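Superoxide dismutase (Methanothermobacter thermautotrophicus, PDB 1MA1) catalyses the dismutation of superoxide radicals to hydrogen peroxide and dioxygen, using one iron ion in each subunit of a homotetramer. Local coordinates at residues F116-S121 with V185-W189; Y105-F110 with D142-I146. All coordinates share one frame; numbering follows the deposited sequence.

Contact 1: residues F116-S121 with V185-W189; sequences FRKEFS and VEAFW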
ATOM      1  N   PHE A 116     -11.519  22.631 -11.107  1.00 21.88           N
ATOM      2  CA  PHE A 116     -10.655  21.556 -11.578  1.00 22.72           C
ATOM      3  C   PHE A 116      -9.202  21.790 -11.211  1.00 23.12           C
ATOM      4  O   PHE A 116      -8.567  20.944 -10.585  1.00 25.10           O
ATOM      5  CB  PHE A 116     -10.738  21.390 -13.099  1.00 20.67           C
ATOM      6  CG  PHE A 116      -9.648  20.530 -13.655  1.00 19.34           C
ATOM      7  CD1 PHE A 116      -9.603  19.167 -13.372  1.00 19.25           C
ATOM      8  CD2 PHE A 116      -8.624  21.094 -14.407  1.00 21.68           C
ATOM      9  CE1 PHE A 116      -8.559  18.379 -13.823  1.00 19.07           C
ATOM     10  CE2 PHE A 116      -7.558  20.315 -14.873  1.00 21.76           C
ATOM     11  CZ  PHE A 116      -7.526  18.955 -14.581  1.00 21.00           C
ATOM     12  N   ARG A 117      -8.687  22.941 -11.627  1.00 23.60           N
ATOM     13  CA  ARG A 117      -7.294  23.298 -11.437  1.00 24.13           C
ATOM     14  C   ARG A 117      -6.955  23.138  -9.969  1.00 24.64           C
ATOM     15  O   ARG A 117      -5.874  22.670  -9.621  1.00 25.71           O
ATOM     16  CB  ARG A 117      -7.091  24.748 -11.874  1.00 26.05           C
ATOM     17  CG  ARG A 117      -5.664  25.227 -11.988  1.00 25.94           C
ATOM     18  CD  ARG A 117      -5.708  26.678 -12.403  1.00 28.97           C
ATOM     19  NE  ARG A 117      -4.386  27.233 -12.678  1.00 36.02           N
ATOM     20  CZ  ARG A 117      -3.481  27.557 -11.751  1.00 39.33           C
ATOM     21  NH1 ARG A 117      -3.751  27.394 -10.451  1.00 40.12           N
ATOM     22  NH2 ARG A 117      -2.285  28.021 -12.133  1.00 38.49           N
ATOM     23  N   LYS A 118      -7.895  23.511  -9.110  1.00 25.17           N
ATOM     24  CA  LYS A 118      -7.641  23.539  -7.680  1.00 26.88           C
ATOM     25  C   LYS A 118      -7.654  22.130  -7.104  1.00 24.15           C
ATOM     26  O   LYS A 118      -6.757  21.750  -6.356  1.00 22.09           O
ATOM     27  CB  LYS A 118      -8.705  24.383  -6.984  1.00 32.45           C
ATOM     28  CG  LYS A 118      -8.555  24.458  -5.473  1.00 37.67           C
ATOM     29  CD  LYS A 118      -9.853  24.954  -4.861  1.00 43.80           C
ATOM     30  CE  LYS A 118      -9.740  25.126  -3.364  1.00 46.04           C
ATOM     31  NZ  LYS A 118     -11.045  25.533  -2.807  1.00 50.55           N
ATOM     32  N   GLU A 119      -8.680  21.360  -7.458  1.00 22.80           N
ATOM     33  CA  GLU A 119      -8.774  19.981  -7.009  1.00 22.55           C
ATOM     34  C   GLU A 119      -7.568  19.170  -7.484  1.00 22.22           C
ATOM     35  O   GLU A 119      -6.958  18.436  -6.699  1.00 20.83           O
ATOM     36  CB  GLU A 119     -10.072  19.337  -7.510  1.00 24.58           C
ATOM     37  CG  GLU A 119     -11.294  19.690  -6.691  1.00 29.37           C
ATOM     38  CD  GLU A 119     -12.532  18.919  -7.122  1.00 31.10           C
ATOM     39  OE1 GLU A 119     -12.364  17.777  -7.600  1.00 30.51           O
ATOM     40  OE2 GLU A 119     -13.669  19.442  -6.973  1.00 31.69           O
ATOM     41  N   PHE A 120      -7.216  19.314  -8.763  1.00 20.96           N
ATOM     42  CA  PHE A 120      -6.075  18.592  -9.331  1.00 19.44           C
ATOM     43  C   PHE A 120      -4.791  18.985  -8.602  1.00 20.40           C
ATOM     44  O   PHE A 120      -3.909  18.155  -8.381  1.00 19.87           O
ATOM     45  CB  PHE A 120      -5.920  18.918 -10.817  1.00 17.72           C
ATOM     46  CG  PHE A 120      -5.032  17.963 -11.556  1.00 16.05           C
ATOM     47  CD1 PHE A 120      -5.512  16.717 -11.966  1.00 14.81           C
ATOM     48  CD2 PHE A 120      -3.708  18.295 -11.831  1.00 17.45           C
ATOM     49  CE1 PHE A 120      -4.693  15.822 -12.634  1.00 15.10           C
ATOM     50  CE2 PHE A 120      -2.870  17.403 -12.502  1.00 17.04           C
ATOM     51  CZ  PHE A 120      -3.359  16.163 -12.905  1.00 15.35           C
ATOM     52  N   SER A 121      -4.701  20.260  -8.227  1.00 20.65           N
ATOM     53  CA  SER A 121      -3.558  20.759  -7.487  1.00 20.29           C
ATOM     54  C   SER A 121      -3.478  20.200  -6.071  1.00 21.08           C
ATOM     55  O   SER A 121      -2.386  19.868  -5.594  1.00 20.15           O
ATOM     56  CB  SER A 121      -3.589  22.288  -7.452  1.00 21.85           C
ATOM     57  OG  SER A 121      -3.316  22.836  -8.739  1.00 21.22           O
ATOM     58  N   VAL A 185       3.975  22.645  -8.395  1.00 21.52           N
ATOM     59  CA  VAL A 185       2.631  22.430  -8.915  1.00 20.03           C
ATOM     60  C   VAL A 185       2.053  23.677  -9.579  1.00 20.04           C
ATOM     61  O   VAL A 185       1.441  23.589 -10.634  1.00 22.31           O
ATOM     62  CB  VAL A 185       1.671  21.953  -7.802  1.00 18.88           C
ATOM     63  CG1 VAL A 185       0.225  21.927  -8.305  1.00 16.52           C
ATOM     64  CG2 VAL A 185       2.109  20.591  -7.320  1.00 17.36           C
ATOM     65  N   GLU A 186       2.252  24.841  -8.974  1.00 21.36           N
ATOM     66  CA  GLU A 186       1.789  26.088  -9.566  1.00 21.84           C
ATOM     67  C   GLU A 186       2.498  26.407 -10.890  1.00 20.36           C
ATOM     68  O   GLU A 186       1.865  26.836 -11.853  1.00 19.23           O
ATOM     69  CB  GLU A 186       1.985  27.229  -8.568  1.00 25.61           C
ATOM     70  CG  GLU A 186       1.507  28.566  -9.049  1.00 31.02           C
ATOM     71  CD  GLU A 186       0.090  28.494  -9.568  1.00 39.62           C
ATOM     72  OE1 GLU A 186      -0.754  27.838  -8.904  1.00 37.96           O
ATOM     73  OE2 GLU A 186      -0.183  29.103 -10.640  1.00 44.62           O
ATOM     74  N   ALA A 187       3.807  26.191 -10.947  1.00 19.48           N
ATOM     75  CA  ALA A 187       4.552  26.421 -12.184  1.00 21.69           C
ATOM     76  C   ALA A 187       4.050  25.518 -13.308  1.00 22.83           C
ATOM     77  O   ALA A 187       4.074  25.894 -14.481  1.00 21.77           O
ATOM     78  CB  ALA A 187       6.042  26.192 -11.956  1.00 21.94           C
ATOM     79  N   PHE A 188       3.574  24.328 -12.936  1.00 24.04           N
ATOM     80  CA  PHE A 188       3.227  23.292 -13.898  1.00 21.88           C
ATOM     81  C   PHE A 188       2.165  23.788 -14.865  1.00 21.85           C
ATOM     82  O   PHE A 188       2.185  23.446 -16.048  1.00 21.44           O
ATOM     83  CB  PHE A 188       2.730  22.060 -13.151  1.00 22.99           C
ATOM     84  CG  PHE A 188       2.134  21.005 -14.038  1.00 22.76           C
ATOM     85  CD1 PHE A 188       2.930  20.291 -14.929  1.00 22.31           C
ATOM     86  CD2 PHE A 188       0.763  20.738 -13.996  1.00 20.19           C
ATOM     87  CE1 PHE A 188       2.362  19.325 -15.767  1.00 21.70           C
ATOM     88  CE2 PHE A 188       0.192  19.778 -14.831  1.00 19.92           C
ATOM     89  CZ  PHE A 188       0.988  19.070 -15.718  1.00 19.25           C
ATOM     90  N   TRP A 189       1.235  24.592 -14.362  1.00 21.30           N
ATOM     91  CA  TRP A 189       0.101  25.026 -15.170  1.00 22.08           C
ATOM     92  C   TRP A 189       0.518  25.979 -16.286  1.00 23.60           C
ATOM     93  O   TRP A 189      -0.254  26.237 -17.213  1.00 25.64           O
ATOM     94  CB  TRP A 189      -0.963  25.686 -14.290  1.00 20.50           C
ATOM     95  CG  TRP A 189      -1.535  24.745 -13.288  1.00 19.80           C
ATOM     96  CD1 TRP A 189      -1.271  24.707 -11.949  1.00 19.69           C
ATOM     97  CD2 TRP A 189      -2.436  23.661 -13.551  1.00 17.84           C
ATOM     98  NE1 TRP A 189      -1.960  23.664 -11.358  1.00 16.94           N
ATOM     99  CE2 TRP A 189      -2.678  23.007 -12.318  1.00 15.23           C
ATOM    100  CE3 TRP A 189      -3.056  23.175 -14.707  1.00 16.70           C
ATOM    101  CZ2 TRP A 189      -3.513  21.896 -12.211  1.00 12.16           C
ATOM    102  CZ3 TRP A 189      -3.890  22.061 -14.598  1.00 15.33           C
ATOM    103  CH2 TRP A 189      -4.109  21.439 -13.354  1.00 12.43           C
TER
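One face of the Trp189 indole carries the side chain of Arg117: CG sits over the centre of the six-membered ring, 3.9 Å from its centroid, a CH-pi contact, while CZ lies over the five-membered ring as a cation-pi partner. An extended chain from CG to NE, with CG anti to the backbone N (chi1 -169°), lays the arginine along the indole, and the guanidinium ends tilted 32° from the ring plane. At the guanidinium edge comes the Glu186 carboxylate, nearly coplanar with it. Arg117 NH2 donates to Glu186 OE2 at 2.8 Å on the syn side, the core of a salt bridge; the second bond, from NH1 to OE1, is weak. At the indole edge Trp189 NE1 donates to Ser121 OG over 3.1 Å, bent to 140°. That hydroxyl in turn donates to Arg117 O at 2.7 Å, so it is gripped as acceptor and donor, and Arg117 O takes both Ser121 OG and Ser121 N from opposite faces of its plane. The far end of the indole, CH2, meets Phe120 CD2 at 3.5 Å and Phe116 CE2 obliquely. A leucine in place of Trp189 would probably leave the Arg117 guanidinium without its aromatic bed and Ser121 OG without its donor, and open a gap beside Phe120. The contact joins helix 113-125 to segment 185-189, at the C-terminal end of the region of helix 181-188; Phe116 and Phe120 continue onto Leu164 of strand 164-167, and Trp189 reaches Trp194 of helix 194-202.

Contact 2: residues Y105-F110 with D142-I146; sequences YIEKDF and DRLFI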
ATOM      1  N   TYR A 105     -16.370  19.077 -20.603  1.00 30.99           N
ATOM      2  CA  TYR A 105     -16.411  18.094 -19.531  1.00 28.60           C
ATOM      3  C   TYR A 105     -15.858  18.619 -18.224  1.00 28.79           C
ATOM      4  O   TYR A 105     -16.393  18.312 -17.168  1.00 30.86           O
ATOM      5  CB  TYR A 105     -15.669  16.827 -19.919  1.00 26.76           C
ATOM      6  CG  TYR A 105     -16.539  15.831 -20.635  1.00 24.70           C
ATOM      7  CD1 TYR A 105     -16.749  15.910 -22.003  1.00 25.71           C
ATOM      8  CD2 TYR A 105     -17.182  14.815 -19.931  1.00 26.56           C
ATOM      9  CE1 TYR A 105     -17.581  14.992 -22.660  1.00 25.13           C
ATOM     10  CE2 TYR A 105     -18.012  13.904 -20.572  1.00 25.60           C
ATOM     11  CZ  TYR A 105     -18.205  13.996 -21.936  1.00 25.57           C
ATOM     12  OH  TYR A 105     -19.008  13.083 -22.571  1.00 25.11           O
ATOM     13  N   ILE A 106     -14.796  19.412 -18.280  1.00 28.35           N
ATOM     14  CA  ILE A 106     -14.245  19.965 -17.055  1.00 29.30           C
ATOM     15  C   ILE A 106     -15.264  20.882 -16.384  1.00 32.99           C
ATOM     16  O   ILE A 106     -15.397  20.894 -15.157  1.00 33.88           O
ATOM     17  CB  ILE A 106     -12.939  20.740 -17.316  1.00 26.79           C
ATOM     18  CG1 ILE A 106     -11.808  19.745 -17.595  1.00 26.23           C
ATOM     19  CG2 ILE A 106     -12.604  21.626 -16.121  1.00 23.40           C
ATOM     20  CD1 ILE A 106     -10.466  20.362 -17.905  1.00 27.40           C
ATOM     21  N   GLU A 107     -16.002  21.632 -17.195  1.00 35.35           N
ATOM     22  CA  GLU A 107     -17.097  22.437 -16.680  1.00 38.08           C
ATOM     23  C   GLU A 107     -18.175  21.638 -15.997  1.00 36.96           C
ATOM     24  O   GLU A 107     -18.559  21.964 -14.872  1.00 36.31           O
ATOM     25  CB  GLU A 107     -17.738  23.245 -17.793  1.00 43.24           C
ATOM     26  CG  GLU A 107     -17.190  24.640 -17.889  1.00 52.20           C
ATOM     27  CD  GLU A 107     -18.150  25.569 -18.597  1.00 59.44           C
ATOM     28  OE1 GLU A 107     -18.464  25.313 -19.787  1.00 63.61           O
ATOM     29  OE2 GLU A 107     -18.596  26.551 -17.957  1.00 62.43           O
ATOM     30  N   LYS A 108     -18.688  20.616 -16.682  1.00 35.47           N
ATOM     31  CA  LYS A 108     -19.873  19.931 -16.185  1.00 34.42           C
ATOM     32  C   LYS A 108     -19.509  19.051 -14.992  1.00 33.05           C
ATOM     33  O   LYS A 108     -20.317  18.878 -14.085  1.00 33.79           O
ATOM     34  CB  LYS A 108     -20.537  19.089 -17.279  1.00 36.22           C
ATOM     35  CG  LYS A 108     -20.012  17.669 -17.430  1.00 38.02           C
ATOM     36  CD  LYS A 108     -21.043  16.782 -18.142  1.00 39.04           C
ATOM     37  CE  LYS A 108     -20.502  15.371 -18.384  1.00 39.55           C
ATOM     38  NZ  LYS A 108     -20.095  14.686 -17.124  1.00 37.19           N
ATOM     39  N   ASP A 109     -18.292  18.516 -14.980  1.00 29.90           N
ATOM     40  CA  ASP A 109     -17.879  17.644 -13.901  1.00 28.22           C
ATOM     41  C   ASP A 109     -17.314  18.398 -12.717  1.00 28.89           C
ATOM     42  O   ASP A 109     -17.471  17.969 -11.574  1.00 31.52           O
ATOM     43  CB  ASP A 109     -16.865  16.600 -14.399  1.00 25.42           C
ATOM     44  CG  ASP A 109     -17.506  15.548 -15.303  1.00 25.21           C
ATOM     45  OD1 ASP A 109     -18.662  15.136 -15.031  1.00 22.76           O
ATOM     46  OD2 ASP A 109     -16.857  15.118 -16.275  1.00 22.71           O
ATOM     47  N   PHE A 110     -16.661  19.525 -12.968  1.00 28.48           N
ATOM     48  CA  PHE A 110     -16.056  20.274 -11.864  1.00 27.56           C
ATOM     49  C   PHE A 110     -16.710  21.625 -11.593  1.00 27.82           C
ATOM     50  O   PHE A 110     -16.438  22.242 -10.576  1.00 26.58           O
ATOM     51  CB  PHE A 110     -14.568  20.475 -12.112  1.00 23.70           C
ATOM     52  CG  PHE A 110     -13.792  19.199 -12.178  1.00 20.38           C
ATOM     53  CD1 PHE A 110     -13.592  18.553 -13.390  1.00 18.44           C
ATOM     54  CD2 PHE A 110     -13.253  18.641 -11.024  1.00 18.63           C
ATOM     55  CE1 PHE A 110     -12.851  17.356 -13.459  1.00 17.94           C
ATOM     56  CE2 PHE A 110     -12.510  17.443 -11.066  1.00 17.28           C
ATOM     57  CZ  PHE A 110     -12.308  16.798 -12.290  1.00 17.88           C
ATOM     58  N   ASP A 142     -19.763   8.536 -17.552  1.00 26.17           N
ATOM     59  CA  ASP A 142     -19.493   9.678 -18.435  1.00 25.03           C
ATOM     60  C   ASP A 142     -18.943  10.887 -17.656  1.00 23.24           C
ATOM     61  O   ASP A 142     -19.385  12.016 -17.856  1.00 19.26           O
ATOM     62  CB  ASP A 142     -20.779  10.046 -19.177  1.00 26.34           C
ATOM     63  CG  ASP A 142     -20.566  11.078 -20.266  1.00 29.08           C
ATOM     64  OD1 ASP A 142     -19.629  10.934 -21.090  1.00 28.79           O
ATOM     65  OD2 ASP A 142     -21.367  12.034 -20.302  1.00 31.25           O
ATOM     66  N   ARG A 143     -17.982  10.622 -16.768  1.00 21.90           N
ATOM     67  CA  ARG A 143     -17.451  11.627 -15.857  1.00 22.37           C
ATOM     68  C   ARG A 143     -15.918  11.608 -15.886  1.00 23.09           C
ATOM     69  O   ARG A 143     -15.306  10.534 -15.945  1.00 22.77           O
ATOM     70  CB  ARG A 143     -17.965  11.367 -14.430  1.00 21.96           C
ATOM     71  CG  ARG A 143     -19.482  11.255 -14.368  1.00 25.47           C
ATOM     72  CD  ARG A 143     -20.020  10.740 -13.039  1.00 28.86           C
ATOM     73  NE  ARG A 143     -19.996  11.799 -12.052  1.00 34.03           N
ATOM     74  CZ  ARG A 143     -21.004  12.119 -11.252  1.00 34.36           C
ATOM     75  NH1 ARG A 143     -22.154  11.462 -11.300  1.00 35.57           N
ATOM     76  NH2 ARG A 143     -20.855  13.117 -10.401  1.00 37.97           N
ATOM     77  N   LEU A 144     -15.301  12.790 -15.860  1.00 20.95           N
ATOM     78  CA  LEU A 144     -13.879  12.897 -15.568  1.00 21.14           C
ATOM     79  C   LEU A 144     -13.621  12.569 -14.110  1.00 22.83           C
ATOM     80  O   LEU A 144     -14.314  13.067 -13.227  1.00 26.53           O
ATOM     81  CB  LEU A 144     -13.361  14.308 -15.873  1.00 19.66           C
ATOM     82  CG  LEU A 144     -13.374  14.749 -17.350  1.00 20.46           C
ATOM     83  CD1 LEU A 144     -13.099  16.245 -17.433  1.00 17.43           C
ATOM     84  CD2 LEU A 144     -12.348  13.924 -18.177  1.00 19.54           C
ATOM     85  N   PHE A 145     -12.630  11.718 -13.863  1.00 23.40           N
ATOM     86  CA  PHE A 145     -12.157  11.401 -12.512  1.00 22.53           C
ATOM     87  C   PHE A 145     -10.722  11.889 -12.352  1.00 20.89           C
ATOM     88  O   PHE A 145      -9.931  11.848 -13.290  1.00 18.90           O
ATOM     89  CB  PHE A 145     -12.168   9.886 -12.260  1.00 25.16           C
ATOM     90  CG  PHE A 145     -13.539   9.288 -12.089  1.00 27.37           C
ATOM     91  CD1 PHE A 145     -13.707   7.907 -12.100  1.00 27.38           C
ATOM     92  CD2 PHE A 145     -14.656  10.095 -11.896  1.00 30.61           C
ATOM     93  CE1 PHE A 145     -14.965   7.335 -11.925  1.00 30.15           C
ATOM     94  CE2 PHE A 145     -15.935   9.531 -11.715  1.00 31.51           C
ATOM     95  CZ  PHE A 145     -16.086   8.150 -11.731  1.00 31.11           C
ATOM     96  N   ILE A 146     -10.381  12.325 -11.150  1.00 18.81           N
ATOM     97  CA  ILE A 146      -8.978  12.450 -10.780  1.00 17.75           C
ATOM     98  C   ILE A 146      -8.566  11.250  -9.918  1.00 17.60           C
ATOM     99  O   ILE A 146      -9.309  10.825  -9.031  1.00 17.38           O
ATOM    100  CB  ILE A 146      -8.740  13.775 -10.008  1.00 16.81           C
ATOM    101  CG1 ILE A 146      -9.217  14.956 -10.864  1.00 14.10           C
ATOM    102  CG2 ILE A 146      -7.259  13.921  -9.627  1.00 15.03           C
ATOM    103  CD1 ILE A 146      -9.004  16.324 -10.215  1.00 10.80           C
TER
HETATM  104  O   HOH W   1     -18.317  14.345 -12.199  1.00 16.83           O
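Leu144 turns its side chain onto segment 105-110 of helix 100-110, where CD1 packs 3.6 Å from Tyr105 CB and also meets Ile106 CG1; its CB rests against Phe110 CE1. Farther along the strand Ile146 CD1 touches Phe110 CE2 at 3.8 Å, so the phenylalanine ring spans both aliphatic residues. Three hydrogen bonds flank this apolar patch. Leu144 N points almost straight (176°) at Asp109 OD2, 2.8 Å away, but arrives from well above the carboxylate plane. Lys108 NZ donates to Asp142 O at 2.9 Å, in the carbonyl plane, and its chain reaches there through a bend at chi4 (58°). Tyr105 OH donates a hydrogen bond to the syn lone pair of Asp142 OD1 at 2.7 Å, the ring and carboxylate planes being nearly perpendicular.

The second shell fixes these groups. Lys108 NZ also forms a salt bridge to Asp109 OD1 at 2.6 Å, joining two of the strand-binding side chains and probably helping to keep the buried aspartate ionised. A water donates to Asp109 OD1 and accepts from Arg143 NE, whose guanidinium is paired with Asp53 of the second subunit. Tyr137 OH holds Asp142 OD1 as well, and the Tyr105 ring meets Phe201 edge-to-face.

Asp142 and Arg143 both face Cys138, forming a G1 beta bulge where the hairpin of strands 131-138 and 143-150 begins its return. The axes of segments 105-110 and 143-146 approach to 8.0 Å and cross at -76°, helix-on-sheet packing of the alpha/beta C-terminal domain of iron/manganese superoxide dismutases.

Overall arrangement
Helices 100-110 and 113-125 follow each other in the chain, and each sends one segment into a contact. Going from the N terminus, 105-110 opens contact 2 and 116-121 opens contact 1; 142-146 then closes contact 2 over 31 intervening residues, and 185-189 closes contact 1 over 63. The segments alternate, so the two loops cross rather than nest. With centres 15 Å apart, the contacts still touch: Phe116 CD1 lies 3.7 Å from Phe110 CE1, and Phe120 N comes near Ile146 CD1. Together they tie the helix pair to the outer strand 143-150 and to helix 181-188 within the C-terminal domain, and both also reach the second subunit.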